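Local coordinates for phenazine-1-carboxylate N-methyltransferase (Pseudomonas aeruginosa, PDB 2IP2), which transfers a methyl group from S-adenosyl-L-methionine to phenazine-1-carboxylate, giving 5-methyl-phenazine-1-carboxylate on the way to the virulence pigment pyocyanine, at residues H158-P161 / R162-F166; G179-T182 / K183-Q187; M196-R199 / E200-G204; S212-G216 / E217-L221; Y237-S240 / R241-D245. All coordinates share one frame; numbering follows the deposited sequence.

All five contacts are local and lie in the Rossmann-like O-methyltransferase domain. Contact 2, on helix 180-188, lies between contacts 1 and 4, its centre about 11 Å from each of theirs. F166 CD2 of contact 1 lies 3.6 Å from I185 CG2 of contact 2. On the side of contact 4, T182 CG2 lies 3.8 Å from V219 CG2. Contacts 3, 4 and 5 all reach the seven-stranded sheet, and M196 N of contact 3 probably bonds to S220 O of contact 4 at 3.0 Å. Contacts 3 and 5 hold D198 and R241, both predicted to bind S-adenosyl-L-methionine. The side chains of these two residues are about 11 Å apart.

Contact 1 (H158-P161 / R162-F166); sequences HEIP and RLLDF
E159 and R162 pair on the last turns of helix 154-163, part of the Rossmann-like methyltransferase domain. The two side chains cross at about a right angle. The E159 chain bends at chi2 (-58°), which curls its carboxylate back toward the arginine. R162 stays extended from CG to NE and reaches back along the helix. Its NH1 forms a salt bridge with E159 OE2 at the guanidinium edge. The modelled 2.4 Å between these two atoms is too short to be taken literally, so the exact length is doubtful. H158 O sits over one guanidinium face, with poor angles for a bond.

On the buried side F166 folds back under the helix end. The CD1-CE1 side of its ring fits the hollow formed by I160 CG2 and by P161 CA and CB. I160 CG2 abuts the ring edge, 4.1 Å from CE1, and P161 CA meets the ring obliquely. I160 also brushes L164, CG2 to CD1 at 4.5 Å. F166 and P161 both touch helix 180-188, and L163 and L164 rest on strands 314-322 and 326-333, so this helix end is wedged between helix 180-188 and those strands.

P161 kinks the helix because its N has no proton for the turn before. The last backbone bonds still hold: L163 N to E159 O, and L164 N to I160 O at 2.8 Å. L164 is the first residue to leave helical angles. Beyond it one water joins the two sides, lying 2.7 Å from P161 O, to which it can give a proton, and accepting one from F166 N at 2.9 Å.

Contact 2 (G179-T182 / K183-Q187); sequences GELT and KAILQ
L181 and I185 meet one turn apart on the first turns of helix 180-188. The L181 chain starts with CG trans to the backbone N (chi1 176°). Its CD1 then lies 3.8 Å from I185 CD1, the two chains meeting at a slant. I185 turns the other way at its first bond (chi1 -66°), which brings CG1 up to the L181 carbonyl oxygen, 3.3 Å from O.

T182 and L186 run side by side and point the same way. T182 CG2 touches L186 CD1 at 3.6 Å. T182 OG1 is turned from that methyl and hydrogen-bonds to D173.

E180 and K183 also lie alongside each other, but as a charged pair they do not close: OE2 and NZ are 5.0 Å apart. K183 starts extended and then bends at chi3 and chi4, with its CD 4.0 Å from E180 OE1. E180 bends to give its oxygens to N154 and N209, while K183 NZ has a weak bond to N209 O.

G179 is the N-cap. Its O takes the K183 N proton at 3.0 Å, and A184 N donates to E180 O in a nearly straight bond (170°).

The helix is the crossover of the beta-alpha-beta unit between strands 170-174 and 193-198. L181 and A184 face helix 154-163, I185 and L186 cover F171 of strand 170-174, and L181 and I185 reach L238 of strand 236-240.

Contact 3 (M196-R199 / E200-G204); sequences MLDR and EGSLG
L203 lays its CD2 methyl against the CB of D198, 3.8 Å away, as the chain doubles back beyond the end of strand 193-198. CD2 also comes near the D198 backbone N. The other end of D198 is polar. A chi1 of -151° carries its CG away from its own amide, and OD1 swings round to accept the next one, R199 N, at 2.6 Å. OD1 uses its anti lone pair for this bond, the one pointing away from OD2. OD2 accepts from G177 N in a neighbouring loop, so the two bonds fix the carboxylate's rotation.

R199 to S202 form a type II beta turn. S202 N bonds back to R199 O at 3.0 Å, tilted 31° from the carbonyl plane. G201 follows E200 with positive phi, as the third position of such a turn does. S202 closes over the start of the turn: its CB lies 3.2 Å from R199 O, and its OG lies 3.6 Å from R199 CB. R199 and E200 are exposed, and the arginine has a long, weak ion pair with D225. On the inner side, L203 packs on L221 of strand 219-223.

An acidic residue at the end of the second strand is a hallmark of class I methyltransferases, where it commonly binds the cofactor ribose hydroxyls. D198 stands at that place and is predicted to bind S-adenosyl-L-methionine.

Contact 4 (S212-G216 / E217-L221); sequences SLLAG and ERVSL
L214 packs against V219 and L221 on the inner side of the turn that leads from helix 211-215 into strand 219-223. This is the tight part of the contact. L214 CD2 comes to 3.4 Å from V219 O and to 3.8 Å from V219 CG1. Both L214 methyls abut L221 CG from one side, CD2 at 3.9 Å, and the two leucine chains cross at about a right angle. V219 holds CG1 between its backbone N and carbonyl carbon (chi1 60°). That turns CG1 toward the helix, where it also meets L213 CB at 3.8 Å. L213 and V219 further touch helix 180-188, and V219 is buried.

The outer side is looser and polar. G216, E217 and R218 lie at or near the surface. R218 doubles back along the turn and offers NH1 to G216 O at 3.4 Å. The oxygen lies in the plane of the guanidinium, at its edge, but the bond is weak. E217 is modelled in two positions, so its placing is less certain. In one of them it keeps an extended chain beyond CG and meets the first segment mainly through CB, near the G216 carbonyl.

Backbone bonds close the helix end. E217 N donates to L214 O at 3.1 Å. R218 N makes a weak bond to L213 O at 3.4 Å. E217 takes positive phi (61°). Positive phi with these two bonds back into the last turn is a Schellman motif, here passing the chain from a helix into the outermost parallel strand of the Rossmann-like sheet.

Contact 5 (Y237-S240 / R241-D245); sequences YLLS and RIIGD
L239, near the end of strand 236-240, and I242, just beyond it, set their side chains at about a right angle. I242 is modelled in two conformers. In one of them it puts CG2 against L239 CB at 3.7 Å, with L239 CG close behind, and CG2 is the branch facing the leucine. I243 meets L239 at a slant instead. Its CG1 lies 4.1 Å from L239 CD2, and CD1 of I243 is almost as near. The leucine thus faces one isoleucine with its base and the other with a methyl. L239 and I243 are buried, and both also touch L254 of helix 248-261.

S240 and R241 turn to the other side. S240 OG comes within 4.1 Å of R241 CG. R241 has positive phi (49°), and here the chain leaves the strand. Its side chain bends at chi3 and touches S153.

The backbone of this turn is joined through water. One water gives a proton to L239 O at 2.8 Å and accepts one from I242 N, also at 2.8 Å. It links the strand end to the loop. S240 O lies 3.1 Å from I242 N, but the angle is too poor for a bond.

The turn follows the fourth strand of a class I methyltransferase sheet, and such strand ends border the cofactor site. R241 is predicted to bind S-adenosyl-L-methionine, consistent with its place at the C-terminal edge of the parallel strands.

Contact 1 (H158-P161 / R162-F166)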
loop_
_atom_site.group_PDB
_atom_site.type_symbol
_atom_site.label_atom_id
_atom_site.label_comp_id
_atom_site.label_asym_id
_atom_site.label_seq_id
_atom_site.Cartn_x
_atom_site.Cartn_y
_atom_site.Cartn_z
ATOM N N HIS A 158 19.271 16.190 -10.650
ATOM C CA HIS A 158 19.317 17.644 -10.654
ATOM C C HIS A 158 20.099 18.175 -9.470
ATOM O O HIS A 158 20.636 19.298 -9.538
ATOM C CB HIS A 158 17.915 18.279 -10.695
ATOM C CG HIS A 158 17.202 18.086 -12.002
ATOM N ND1 HIS A 158 17.787 18.353 -13.222
ATOM C CD2 HIS A 158 15.947 17.658 -12.279
ATOM C CE1 HIS A 158 16.929 18.100 -14.193
ATOM N NE2 HIS A 158 15.807 17.663 -13.648
ATOM N N GLU A 159 20.157 17.390 -8.387
ATOM C CA GLU A 159 21.021 17.738 -7.231
ATOM C C GLU A 159 22.490 17.597 -7.528
ATOM O O GLU A 159 23.286 18.303 -6.930
ATOM C CB GLU A 159 20.742 16.903 -5.985
ATOM C CG GLU A 159 19.655 17.484 -5.067
ATOM C CD GLU A 159 19.958 18.894 -4.581
ATOM O OE1 GLU A 159 20.898 19.124 -3.753
ATOM O OE2 GLU A 159 19.234 19.789 -5.053
ATOM N N ILE A 160 22.857 16.692 -8.427
ATOM C CA ILE A 160 24.284 16.404 -8.643
ATOM C C ILE A 160 25.137 17.653 -9.005
ATOM O O ILE A 160 26.144 17.959 -8.324
ATOM C CB ILE A 160 24.492 15.173 -9.583
ATOM C CG1 ILE A 160 24.173 13.907 -8.785
ATOM C CG2 ILE A 160 25.940 15.062 -10.081
ATOM C CD1 ILE A 160 24.008 12.704 -9.621
ATOM N N PRO A 161 24.743 18.397 -10.057
ATOM C CA PRO A 161 25.524 19.595 -10.393
ATOM C C PRO A 161 25.388 20.744 -9.386
ATOM O O PRO A 161 26.086 21.766 -9.553
ATOM C CB PRO A 161 24.952 20.016 -11.738
ATOM C CG PRO A 161 23.514 19.501 -11.693
ATOM C CD PRO A 161 23.622 18.185 -10.998
ATOM N N ARG A 162 24.478 20.615 -8.409
ATOM C CA ARG A 162 24.424 21.548 -7.262
ATOM C C ARG A 162 25.425 21.127 -6.189
ATOM O O ARG A 162 25.919 21.975 -5.452
ATOM C CB ARG A 162 23.023 21.644 -6.626
ATOM C CG ARG A 162 21.906 22.186 -7.544
ATOM C CD ARG A 162 20.528 22.306 -6.831
ATOM N NE ARG A 162 19.425 22.419 -7.801
ATOM C CZ ARG A 162 18.446 21.515 -7.971
ATOM N NH1 ARG A 162 18.382 20.419 -7.211
ATOM N NH2 ARG A 162 17.511 21.707 -8.904
ATOM N N LEU A 163 25.719 19.831 -6.079
ATOM C CA LEU A 163 26.719 19.361 -5.088
ATOM C C LEU A 163 28.152 19.319 -5.638
ATOM O O LEU A 163 29.111 19.435 -4.874
ATOM C CB LEU A 163 26.357 17.975 -4.557
ATOM C CG LEU A 163 25.085 17.751 -3.736
ATOM C CD1 LEU A 163 24.676 16.264 -3.885
ATOM C CD2 LEU A 163 25.250 18.110 -2.237
ATOM N N LEU A 164 28.305 19.129 -6.938
ATOM C CA LEU A 164 29.623 19.098 -7.543
ATOM C C LEU A 164 29.760 20.286 -8.465
ATOM O O LEU A 164 28.781 20.734 -9.055
ATOM C CB LEU A 164 29.851 17.788 -8.333
ATOM C CG LEU A 164 29.530 16.416 -7.701
ATOM C CD1 LEU A 164 30.123 15.292 -8.514
ATOM C CD2 LEU A 164 30.072 16.271 -6.313
ATOM N N ASP A 165 30.986 20.788 -8.611
ATOM C CA ASP A 165 31.224 21.911 -9.473
ATOM C C ASP A 165 31.632 21.417 -10.881
ATOM O O ASP A 165 32.705 20.877 -11.067
ATOM C CB ASP A 165 32.309 22.820 -8.815
ATOM C CG ASP A 165 32.465 24.201 -9.499
ATOM O OD1 ASP A 165 31.894 24.482 -10.585
ATOM O OD2 ASP A 165 33.213 25.028 -8.911
ATOM N N PHE A 166 30.762 21.578 -11.868
ATOM C CA PHE A 166 31.114 21.219 -13.239
ATOM C C PHE A 166 31.599 22.413 -14.057
ATOM O O PHE A 166 31.912 22.262 -15.237
ATOM C CB PHE A 166 29.944 20.535 -13.954
ATOM C CG PHE A 166 29.663 19.168 -13.442
ATOM C CD1 PHE A 166 28.895 19.003 -12.288
ATOM C CD2 PHE A 166 30.125 18.041 -14.129
ATOM C CE1 PHE A 166 28.609 17.722 -11.789
ATOM C CE2 PHE A 166 29.841 16.752 -13.657
ATOM C CZ PHE A 166 29.071 16.586 -12.490
HETATM O O HOH W 1 28.081 22.439 -11.258
#

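Contact 2 (G179-T182 / K183-Q187)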
loop_
_atom_site.group_PDB
_atom_site.type_symbol
_atom_site.label_atom_id
_atom_site.label_comp_id
_atom_site.label_asym_id
_atom_site.label_seq_id
_atom_site.Cartn_x
_atom_site.Cartn_y
_atom_site.Cartn_z
ATOM N N GLY A 179 20.607 9.050 -21.327
ATOM C CA GLY A 179 21.361 10.286 -21.140
ATOM C C GLY A 179 20.823 11.325 -20.186
ATOM O O GLY A 179 21.231 12.489 -20.250
ATOM N N GLU A 180 19.910 10.949 -19.285
ATOM C CA GLU A 180 19.292 11.976 -18.429
ATOM C C GLU A 180 20.268 12.682 -17.497
ATOM O O GLU A 180 20.112 13.868 -17.234
ATOM C CB GLU A 180 18.114 11.389 -17.621
ATOM C CG GLU A 180 16.918 11.005 -18.537
ATOM C CD GLU A 180 16.229 12.235 -19.185
ATOM O OE1 GLU A 180 15.964 13.230 -18.483
ATOM O OE2 GLU A 180 15.888 12.185 -20.376
ATOM N N LEU A 181 21.253 11.943 -16.984
ATOM C CA LEU A 181 22.254 12.533 -16.078
ATOM C C LEU A 181 23.118 13.568 -16.792
ATOM O O LEU A 181 23.291 14.721 -16.320
ATOM C CB LEU A 181 23.125 11.439 -15.440
ATOM C CG LEU A 181 24.280 11.864 -14.536
ATOM C CD1 LEU A 181 23.873 12.925 -13.458
ATOM C CD2 LEU A 181 24.953 10.622 -13.888
ATOM N N THR A 182 23.605 13.184 -17.964
ATOM C CA THR A 182 24.359 14.119 -18.810
ATOM C C THR A 182 23.509 15.369 -19.110
ATOM O O THR A 182 23.986 16.501 -18.970
ATOM C CB THR A 182 24.781 13.412 -20.109
ATOM O OG1 THR A 182 25.785 12.429 -19.783
ATOM C CG2 THR A 182 25.374 14.399 -21.112
ATOM N N LYS A 183 22.244 15.163 -19.475
ATOM C CA LYS A 183 21.397 16.302 -19.797
ATOM C C LYS A 183 21.148 17.214 -18.582
ATOM O O LYS A 183 21.251 18.423 -18.717
ATOM C CB LYS A 183 20.093 15.829 -20.432
ATOM C CG LYS A 183 18.994 16.866 -20.452
ATOM C CD LYS A 183 17.679 16.147 -20.625
ATOM C CE LYS A 183 17.596 15.543 -22.016
ATOM N NZ LYS A 183 16.773 16.428 -22.913
ATOM N N ALA A 184 20.845 16.631 -17.408
ATOM C CA ALA A 184 20.729 17.381 -16.150
ATOM C C ALA A 184 22.003 18.225 -15.899
ATOM O O ALA A 184 21.931 19.448 -15.593
ATOM C CB ALA A 184 20.457 16.427 -14.966
ATOM N N ILE A 185 23.170 17.637 -16.125
ATOM C CA ILE A 185 24.403 18.373 -15.851
ATOM C C ILE A 185 24.551 19.585 -16.796
ATOM O O ILE A 185 24.805 20.718 -16.339
ATOM C CB ILE A 185 25.684 17.489 -15.899
ATOM C CG1 ILE A 185 25.677 16.462 -14.762
ATOM C CG2 ILE A 185 26.948 18.380 -15.864
ATOM C CD1 ILE A 185 26.470 15.169 -15.111
ATOM N N LEU A 186 24.381 19.353 -18.096
ATOM C CA LEU A 186 24.562 20.420 -19.066
ATOM C C LEU A 186 23.471 21.485 -18.999
ATOM O O LEU A 186 23.715 22.640 -19.404
ATOM C CB LEU A 186 24.751 19.869 -20.474
ATOM C CG LEU A 186 25.908 18.855 -20.618
ATOM C CD1 LEU A 186 25.682 17.894 -21.804
ATOM C CD2 LEU A 186 27.261 19.498 -20.697
ATOM N N GLN A 187 22.289 21.132 -18.487
ATOM C CA GLN A 187 21.257 22.139 -18.367
ATOM C C GLN A 187 21.512 23.038 -17.151
ATOM O O GLN A 187 21.230 24.226 -17.197
ATOM C CB GLN A 187 19.884 21.486 -18.330
ATOM C CG GLN A 187 19.575 20.736 -19.626
ATOM C CD GLN A 187 18.111 20.384 -19.753
ATOM O OE1 GLN A 187 17.445 20.056 -18.764
ATOM N NE2 GLN A 187 17.599 20.456 -20.979
#

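Contact 3 (M196-R199 / E200-G204)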
loop_
_atom_site.group_PDB
_atom_site.type_symbol
_atom_site.label_atom_id
_atom_site.label_comp_id
_atom_site.label_asym_id
_atom_site.label_seq_id
_atom_site.Cartn_x
_atom_site.Cartn_y
_atom_site.Cartn_z
ATOM N N MET A 196 29.327 10.932 -23.168
ATOM C CA MET A 196 28.563 9.791 -22.721
ATOM C C MET A 196 29.003 8.545 -23.472
ATOM O O MET A 196 28.976 8.484 -24.708
ATOM C CB MET A 196 27.073 10.025 -22.964
ATOM C CG MET A 196 26.188 8.785 -22.736
ATOM S SD MET A 196 24.489 9.191 -23.119
ATOM C CE MET A 196 24.365 10.710 -22.184
ATOM N N LEU A 197 29.378 7.542 -22.694
ATOM C CA LEU A 197 29.721 6.226 -23.198
ATOM C C LEU A 197 28.540 5.273 -23.008
ATOM O O LEU A 197 27.918 5.234 -21.958
ATOM C CB LEU A 197 30.908 5.690 -22.390
ATOM C CG LEU A 197 31.467 4.307 -22.731
ATOM C CD1 LEU A 197 32.201 4.350 -24.109
ATOM C CD2 LEU A 197 32.470 3.867 -21.608
ATOM N N ASP A 198 28.261 4.477 -24.015
ATOM C CA ASP A 198 27.456 3.272 -23.839
ATOM C C ASP A 198 27.923 2.271 -24.880
ATOM O O ASP A 198 28.870 2.560 -25.605
ATOM C CB ASP A 198 25.943 3.566 -23.946
ATOM C CG ASP A 198 25.103 2.606 -23.132
ATOM O OD1 ASP A 198 25.430 1.380 -23.101
ATOM O OD2 ASP A 198 24.106 3.078 -22.522
ATOM N N ARG A 199 27.290 1.094 -24.913
ATOM C CA ARG A 199 27.661 -0.017 -25.823
ATOM C C ARG A 199 27.372 0.385 -27.267
ATOM O O ARG A 199 26.349 1.010 -27.529
ATOM C CB ARG A 199 26.839 -1.261 -25.447
ATOM C CG ARG A 199 27.560 -2.597 -25.660
ATOM C CD ARG A 199 27.107 -3.675 -24.628
ATOM N NE ARG A 199 28.179 -4.570 -24.129
ATOM C CZ ARG A 199 29.474 -4.520 -24.468
ATOM N NH1 ARG A 199 29.917 -3.615 -25.327
ATOM N NH2 ARG A 199 30.338 -5.395 -23.947
ATOM N N GLU A 200 28.242 0.064 -28.221
ATOM C CA GLU A 200 27.913 0.466 -29.600
ATOM C C GLU A 200 26.645 -0.256 -30.077
ATOM O O GLU A 200 26.440 -1.456 -29.788
ATOM C CB GLU A 200 29.080 0.352 -30.597
ATOM C CG GLU A 200 29.900 -0.915 -30.517
ATOM C CD GLU A 200 30.680 -1.166 -31.793
ATOM O OE1 GLU A 200 31.641 -0.403 -32.079
ATOM O OE2 GLU A 200 30.331 -2.131 -32.508
ATOM N N GLY A 201 25.778 0.497 -30.747
ATOM C CA GLY A 201 24.484 -0.029 -31.137
ATOM C C GLY A 201 23.397 0.319 -30.136
ATOM O O GLY A 201 22.222 0.024 -30.373
ATOM N N SER A 202 23.775 0.947 -29.017
ATOM C CA SER A 202 22.801 1.311 -27.982
ATOM C C SER A 202 22.491 2.800 -27.943
ATOM O O SER A 202 21.558 3.228 -27.261
ATOM C CB SER A 202 23.281 0.844 -26.615
ATOM O OG SER A 202 23.473 -0.557 -26.633
ATOM N N LEU A 203 23.251 3.565 -28.723
ATOM C CA LEU A 203 23.239 5.045 -28.672
ATOM C C LEU A 203 22.045 5.747 -29.332
ATOM O O LEU A 203 21.885 6.957 -29.189
ATOM C CB LEU A 203 24.549 5.601 -29.227
ATOM C CG LEU A 203 25.805 5.162 -28.466
ATOM C CD1 LEU A 203 27.070 5.453 -29.305
ATOM C CD2 LEU A 203 25.858 5.816 -27.050
ATOM N N GLY A 204 21.215 4.975 -30.034
ATOM C CA GLY A 204 20.001 5.484 -30.675
ATOM C C GLY A 204 19.178 6.400 -29.790
ATOM O O GLY A 204 18.895 7.550 -30.162
#

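Contact 4 (S212-G216 / E217-L221)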
loop_
_atom_site.group_PDB
_atom_site.type_symbol
_atom_site.label_atom_id
_atom_site.label_comp_id
_atom_site.label_asym_id
_atom_site.label_seq_id
_atom_site.Cartn_x
_atom_site.Cartn_y
_atom_site.Cartn_z
ATOM N N SER A 212 19.695 18.172 -29.143
ATOM C CA SER A 212 20.021 19.582 -29.071
ATOM C C SER A 212 21.447 19.760 -28.615
ATOM O O SER A 212 22.217 20.495 -29.237
ATOM C CB SER A 212 19.085 20.333 -28.124
ATOM O OG SER A 212 17.825 20.486 -28.748
ATOM N N LEU A 213 21.804 19.052 -27.535
ATOM C CA LEU A 213 23.093 19.263 -26.882
ATOM C C LEU A 213 24.204 18.743 -27.771
ATOM O O LEU A 213 25.256 19.338 -27.826
ATOM C CB LEU A 213 23.114 18.539 -25.523
ATOM C CG LEU A 213 22.336 19.160 -24.358
ATOM C CD1 LEU A 213 22.153 18.132 -23.184
ATOM C CD2 LEU A 213 22.982 20.457 -23.868
ATOM N N LEU A 214 23.935 17.671 -28.511
ATOM C CA LEU A 214 24.872 17.159 -29.508
ATOM C C LEU A 214 25.091 18.177 -30.657
ATOM O O LEU A 214 26.215 18.347 -31.156
ATOM C CB LEU A 214 24.362 15.822 -30.053
ATOM C CG LEU A 214 24.568 14.624 -29.073
ATOM C CD1 LEU A 214 23.778 13.406 -29.526
ATOM C CD2 LEU A 214 26.027 14.245 -28.946
ATOM N N ALA A 215 24.009 18.862 -31.027
ATOM C CA ALA A 215 24.047 19.884 -32.083
ATOM C C ALA A 215 24.843 21.115 -31.626
ATOM O O ALA A 215 25.503 21.758 -32.447
ATOM C CB ALA A 215 22.626 20.273 -32.482
ATOM N N GLY A 216 24.756 21.439 -30.327
ATOM C CA GLY A 216 25.581 22.484 -29.685
ATOM C C GLY A 216 27.043 22.107 -29.492
ATOM O O GLY A 216 27.868 22.942 -29.070
ATOM N N GLU A 217 27.399 20.844 -29.790
ATOM C CA GLU A 217 28.801 20.349 -29.606
ATOM C C GLU A 217 29.342 20.399 -28.112
ATOM O O GLU A 217 30.555 20.386 -27.847
ATOM C CB GLU A 217 29.731 21.171 -30.526
ATOM C CG GLU A 217 30.917 20.453 -31.137
ATOM C CD GLU A 217 31.736 21.330 -32.099
ATOM O OE1 GLU A 217 31.644 22.576 -32.035
ATOM O OE2 GLU A 217 32.491 20.761 -32.920
ATOM N N ARG A 218 28.415 20.467 -27.160
ATOM C CA ARG A 218 28.686 20.420 -25.709
ATOM C C ARG A 218 28.979 18.982 -25.194
ATOM O O ARG A 218 29.784 18.772 -24.243
ATOM C CB ARG A 218 27.462 21.014 -24.977
ATOM C CG ARG A 218 27.366 22.547 -25.179
ATOM C CD ARG A 218 25.965 23.091 -25.403
ATOM N NE ARG A 218 25.888 24.499 -25.003
ATOM C CZ ARG A 218 26.445 25.526 -25.666
ATOM N NH1 ARG A 218 27.141 25.317 -26.784
ATOM N NH2 ARG A 218 26.318 26.772 -25.204
ATOM N N VAL A 219 28.327 18.010 -25.815
ATOM C CA VAL A 219 28.517 16.631 -25.448
ATOM C C VAL A 219 28.815 15.885 -26.723
ATOM O O VAL A 219 28.390 16.329 -27.796
ATOM C CB VAL A 219 27.243 16.053 -24.718
ATOM C CG1 VAL A 219 26.028 16.113 -25.596
ATOM C CG2 VAL A 219 27.428 14.580 -24.266
ATOM N N SER A 220 29.533 14.760 -26.611
ATOM C CA SER A 220 29.567 13.765 -27.677
ATOM C C SER A 220 29.240 12.402 -27.099
ATOM O O SER A 220 29.308 12.223 -25.862
ATOM C CB SER A 220 30.955 13.749 -28.334
ATOM O OG SER A 220 31.987 13.496 -27.384
ATOM N N LEU A 221 28.893 11.453 -27.973
ATOM C CA LEU A 221 28.641 10.085 -27.577
ATOM C C LEU A 221 29.775 9.191 -28.053
ATOM O O LEU A 221 30.299 9.373 -29.150
ATOM C CB LEU A 221 27.320 9.550 -28.148
ATOM C CG LEU A 221 26.034 10.385 -28.155
ATOM C CD1 LEU A 221 24.803 9.559 -28.646
ATOM C CD2 LEU A 221 25.751 10.890 -26.756
#

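Contact 5 (Y237-S240 / R241-D245)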
loop_
_atom_site.group_PDB
_atom_site.type_symbol
_atom_site.label_atom_id
_atom_site.label_comp_id
_atom_site.label_asym_id
_atom_site.label_seq_id
_atom_site.Cartn_x
_atom_site.Cartn_y
_atom_site.Cartn_z
ATOM N N TYR A 237 34.149 11.279 -13.437
ATOM C CA TYR A 237 33.650 10.007 -14.034
ATOM C C TYR A 237 32.419 9.582 -13.235
ATOM O O TYR A 237 32.531 9.202 -12.078
ATOM C CB TYR A 237 34.709 8.901 -13.972
ATOM C CG TYR A 237 35.747 9.164 -15.061
ATOM C CD1 TYR A 237 36.657 10.228 -14.940
ATOM C CD2 TYR A 237 35.778 8.366 -16.214
ATOM C CE1 TYR A 237 37.576 10.479 -15.986
ATOM C CE2 TYR A 237 36.697 8.610 -17.238
ATOM C CZ TYR A 237 37.586 9.671 -17.110
ATOM O OH TYR A 237 38.475 9.935 -18.156
ATOM N N LEU A 238 31.270 9.643 -13.897
ATOM C CA LEU A 238 29.958 9.366 -13.262
ATOM C C LEU A 238 29.628 7.930 -13.564
ATOM O O LEU A 238 29.606 7.530 -14.742
ATOM C CB LEU A 238 28.940 10.270 -13.934
ATOM C CG LEU A 238 29.223 11.760 -13.822
ATOM C CD1 LEU A 238 28.490 12.475 -14.967
ATOM C CD2 LEU A 238 28.977 12.306 -12.420
ATOM N N LEU A 239 29.372 7.150 -12.503
ATOM C CA LEU A 239 29.016 5.744 -12.550
ATOM C C LEU A 239 27.611 5.632 -11.930
ATOM O O LEU A 239 27.490 5.439 -10.732
ATOM C CB LEU A 239 30.036 4.900 -11.709
ATOM C CG LEU A 239 31.288 4.398 -12.451
ATOM C CD1 LEU A 239 31.983 5.518 -13.240
ATOM C CD2 LEU A 239 32.291 3.685 -11.489
ATOM N N SER A 240 26.573 5.843 -12.749
ATOM C CA SER A 240 25.205 5.971 -12.232
ATOM C C SER A 240 24.498 4.678 -12.510
ATOM O O SER A 240 24.366 4.265 -13.680
ATOM C CB SER A 240 24.478 7.143 -12.906
ATOM O OG SER A 240 23.083 7.204 -12.583
ATOM N N ARG A 241 24.062 4.024 -11.443
ATOM C CA ARG A 241 23.333 2.771 -11.569
ATOM C C ARG A 241 24.060 1.794 -12.494
ATOM O O ARG A 241 23.434 1.172 -13.336
ATOM C CB ARG A 241 21.917 3.039 -12.105
ATOM C CG ARG A 241 21.091 3.881 -11.191
ATOM C CD ARG A 241 19.587 3.687 -11.456
ATOM N NE ARG A 241 18.976 4.807 -12.189
ATOM C CZ ARG A 241 18.661 5.985 -11.640
ATOM N NH1 ARG A 241 18.920 6.209 -10.350
ATOM N NH2 ARG A 241 18.090 6.949 -12.374
ATOM N N ILE A 242 25.381 1.702 -12.353
ATOM C CA ILE A 242 26.171 0.847 -13.214
ATOM C C ILE A 242 26.889 -0.248 -12.404
ATOM O O ILE A 242 26.933 -1.379 -12.814
ATOM C CB ILE A 242 27.095 1.670 -14.179
ATOM C CG1 ILE A 242 27.345 0.901 -15.488
ATOM C CG2 ILE A 242 28.385 2.090 -13.495
ATOM C CD1 ILE A 242 26.154 0.874 -16.509
ATOM N N ILE A 243 27.435 0.093 -11.259
ATOM C CA ILE A 243 28.163 -0.874 -10.449
ATOM C C ILE A 243 27.240 -2.004 -9.928
ATOM O O ILE A 243 27.623 -3.193 -9.929
ATOM C CB ILE A 243 28.915 -0.137 -9.309
ATOM C CG1 ILE A 243 30.114 0.625 -9.883
ATOM C CG2 ILE A 243 29.348 -1.084 -8.177
ATOM C CD1 ILE A 243 31.149 -0.253 -10.606
ATOM N N GLY A 244 26.021 -1.625 -9.526
ATOM C CA GLY A 244 25.034 -2.571 -8.958
ATOM C C GLY A 244 24.874 -3.845 -9.766
ATOM O O GLY A 244 24.585 -4.926 -9.232
ATOM N N ASP A 245 25.084 -3.733 -11.069
ATOM C CA ASP A 245 24.825 -4.853 -11.929
ATOM C C ASP A 245 26.075 -5.691 -12.213
ATOM O O ASP A 245 25.972 -6.732 -12.884
ATOM C CB ASP A 245 24.213 -4.367 -13.248
ATOM C CG ASP A 245 23.512 -5.481 -14.022
ATOM O OD1 ASP A 245 23.290 -6.579 -13.454
ATOM O OD2 ASP A 245 23.179 -5.252 -15.205
HETATM O O HOH W 2 26.651 2.788 -10.166
#